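Tetratricopeptide TPR_2 repeat protein (Thermobaculum terrenum, PDB 5DJS) is a tetratricopeptide-repeat protein whose glycosyl transferase family 41 region has the GT-B fold, modelled here with uridine-5'-diphosphate. Local coordinates at residues S199-S204 with L248-L253. The protein carries 1 engineered substitution. Numbering follows the deposited sequence.
Sequences SNDPRS and LGMHRL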
loop_
_atom_site.group_PDB
_atom_site.type_symbol
_atom_site.label_atom_id
_atom_site.label_comp_id
_atom_site.label_asym_id
_atom_site.label_seq_id
_atom_site.Cartn_x
_atom_site.Cartn_y
_atom_site.Cartn_z
ATOM N N SER A 199 7.031 4.265 15.315
ATOM C CA SER A 199 7.599 3.400 14.251
ATOM C C SER A 199 7.489 1.933 14.629
ATOM O O SER A 199 8.156 1.467 15.560
ATOM C CB SER A 199 9.079 3.746 14.001
ATOM O OG SER A 199 9.708 2.850 13.084
ATOM N N ASN A 200 6.684 1.200 13.875
ATOM C CA ASN A 200 6.421 -0.222 14.147
ATOM C C ASN A 200 7.239 -1.226 13.291
ATOM O O ASN A 200 6.785 -2.353 13.024
ATOM C CB ASN A 200 4.914 -0.486 13.992
ATOM C CG ASN A 200 4.483 -1.832 14.548
ATOM O OD1 ASN A 200 3.492 -2.399 14.102
ATOM N ND2 ASN A 200 5.221 -2.346 15.522
ATOM N N ASP A 201 8.440 -0.821 12.878
ATOM C CA ASP A 201 9.335 -1.689 12.124
ATOM C C ASP A 201 10.759 -1.179 12.336
ATOM O O ASP A 201 10.967 0.034 12.348
ATOM C CB ASP A 201 8.945 -1.659 10.653
ATOM C CG ASP A 201 9.696 -2.664 9.821
ATOM O OD1 ASP A 201 10.831 -2.366 9.384
ATOM O OD2 ASP A 201 9.131 -3.744 9.571
ATOM N N PRO A 202 11.732 -2.092 12.537
ATOM C CA PRO A 202 13.109 -1.663 12.826
ATOM C C PRO A 202 13.871 -0.997 11.677
ATOM O O PRO A 202 14.818 -0.260 11.944
ATOM C CB PRO A 202 13.816 -2.958 13.252
ATOM C CG PRO A 202 12.957 -4.068 12.780
ATOM C CD PRO A 202 11.563 -3.554 12.656
ATOM N N ARG A 203 13.497 -1.262 10.425
ATOM C CA ARG A 203 14.199 -0.665 9.285
ATOM C C ARG A 203 14.228 0.862 9.405
ATOM O O ARG A 203 13.182 1.516 9.485
ATOM C CB ARG A 203 13.559 -1.069 7.953
ATOM C CG ARG A 203 13.949 -2.451 7.476
ATOM C CD ARG A 203 13.073 -2.895 6.323
ATOM N NE ARG A 203 11.716 -3.230 6.768
ATOM C CZ ARG A 203 10.786 -3.828 6.018
ATOM N NH1 ARG A 203 11.041 -4.176 4.756
ATOM N NH2 ARG A 203 9.584 -4.086 6.532
ATOM N N SER A 204 15.443 1.406 9.433
ATOM C CA SER A 204 15.672 2.834 9.603
ATOM C C SER A 204 16.662 3.311 8.539
ATOM O O SER A 204 17.881 3.128 8.677
ATOM C CB SER A 204 16.191 3.111 11.017
ATOM O OG SER A 204 16.360 4.496 11.262
ATOM N N LEU A 248 -2.788 -3.252 5.094
ATOM C CA LEU A 248 -1.758 -3.479 4.078
ATOM C C LEU A 248 -0.367 -3.520 4.681
ATOM O O LEU A 248 0.556 -3.949 4.013
ATOM C CB LEU A 248 -1.730 -2.355 3.031
ATOM C CG LEU A 248 -2.857 -2.181 2.023
ATOM C CD1 LEU A 248 -2.810 -0.830 1.328
ATOM C CD2 LEU A 248 -2.882 -3.320 1.025
ATOM N N GLY A 249 -0.192 -3.044 5.906
ATOM C CA GLY A 249 1.144 -2.856 6.450
ATOM C C GLY A 249 1.278 -3.428 7.828
ATOM O O GLY A 249 0.349 -4.022 8.352
ATOM N N MET A 250 2.439 -3.215 8.426
ATOM C CA MET A 250 2.692 -3.651 9.788
ATOM C C MET A 250 1.980 -2.709 10.771
ATOM O O MET A 250 2.595 -1.905 11.466
ATOM C CB MET A 250 4.192 -3.722 10.044
ATOM C CG MET A 250 4.899 -4.728 9.151
ATOM S SD MET A 250 6.419 -5.319 9.910
ATOM C CE MET A 250 5.747 -6.418 11.173
ATOM N N HIS A 251 0.660 -2.850 10.816
ATOM C CA HIS A 251 -0.221 -1.991 11.609
ATOM C C HIS A 251 -0.133 -2.334 13.094
ATOM O O HIS A 251 0.574 -3.277 13.496
ATOM C CB HIS A 251 -1.675 -2.153 11.130
ATOM C CG HIS A 251 -2.226 -3.537 11.321
ATOM N ND1 HIS A 251 -2.494 -4.380 10.265
ATOM C CD2 HIS A 251 -2.533 -4.232 12.439
ATOM C CE1 HIS A 251 -2.955 -5.529 10.723
ATOM N NE2 HIS A 251 -2.990 -5.461 12.040
ATOM N N ARG A 252 -0.894 -1.583 13.888
ATOM C CA ARG A 252 -0.965 -1.788 15.322
ATOM C C ARG A 252 -2.397 -1.544 15.804
ATOM O O ARG A 252 -2.636 -0.819 16.763
ATOM C CB ARG A 252 0.061 -0.860 15.992
ATOM C CG ARG A 252 0.816 -1.451 17.166
ATOM C CD ARG A 252 1.446 -2.791 16.830
ATOM N NE ARG A 252 2.775 -2.922 17.398
ATOM C CZ ARG A 252 3.066 -3.174 18.666
ATOM N NH1 ARG A 252 2.121 -3.327 19.579
ATOM N NH2 ARG A 252 4.344 -3.266 19.006
ATOM N N LEU A 253 -3.332 -2.219 15.149
ATOM C CA LEU A 253 -4.755 -1.953 15.274
ATOM C C LEU A 253 -5.348 -2.538 16.538
ATOM O O LEU A 253 -6.438 -2.145 16.936
ATOM C CB LEU A 253 -5.519 -2.507 14.070
ATOM C CG LEU A 253 -5.324 -1.776 12.739
ATOM C CD1 LEU A 253 -5.773 -2.650 11.572
ATOM C CD2 LEU A 253 -6.069 -0.451 12.723
#
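From its CB, which points at the chain of 248-253, the side chain of Asn200 runs straight into the other loop. CG lies anti to the backbone N (chi1 -167°), and CB already comes within 3.7 Å of Met250 O. One atom further, CG sits 3.6 Å from that same carbonyl oxygen and about as far from Arg252 NE. The amide tip therefore enters a polar corner made by the carbonyls of Met250 and His251 on one hand and the arginine on the other. Which end of the amide is oxygen and which nitrogen is uncertain, since the group is probably turned over in the model. Arg252 crosses it at about a right angle, its chain bent at chi2 and chi3, so that CD and NE pass close to the amide and the two planes stand 55° apart. The guanidinium of Arg252 is held by Asp226, through a salt bridge from NH1, and by Leu224 O, through a hydrogen bond from NH2. Both segments follow strands of the same parallel sheet, 193-199 at its edge and 240-243 further in, in the Rossmann-like half of a GT-B architecture; the contact thus joins two of the loops that lead from strand to helix. Arg252 is the N-cap residue of helix 253-257, and Met250 before it centres an inverse gamma turn, closed by His251 N to Gly249 O at 2.7 Å. Across the Asn200 amide from Arg252, Asp201 OD2 lies 3.2 Å from Met250 SD. That carboxylate is held side-on by Arg203, NE to OD1 at 2.9 Å and NH2 to OD2 at 3.1 Å, while OD1 also accepts Arg203 N in an Asx turn.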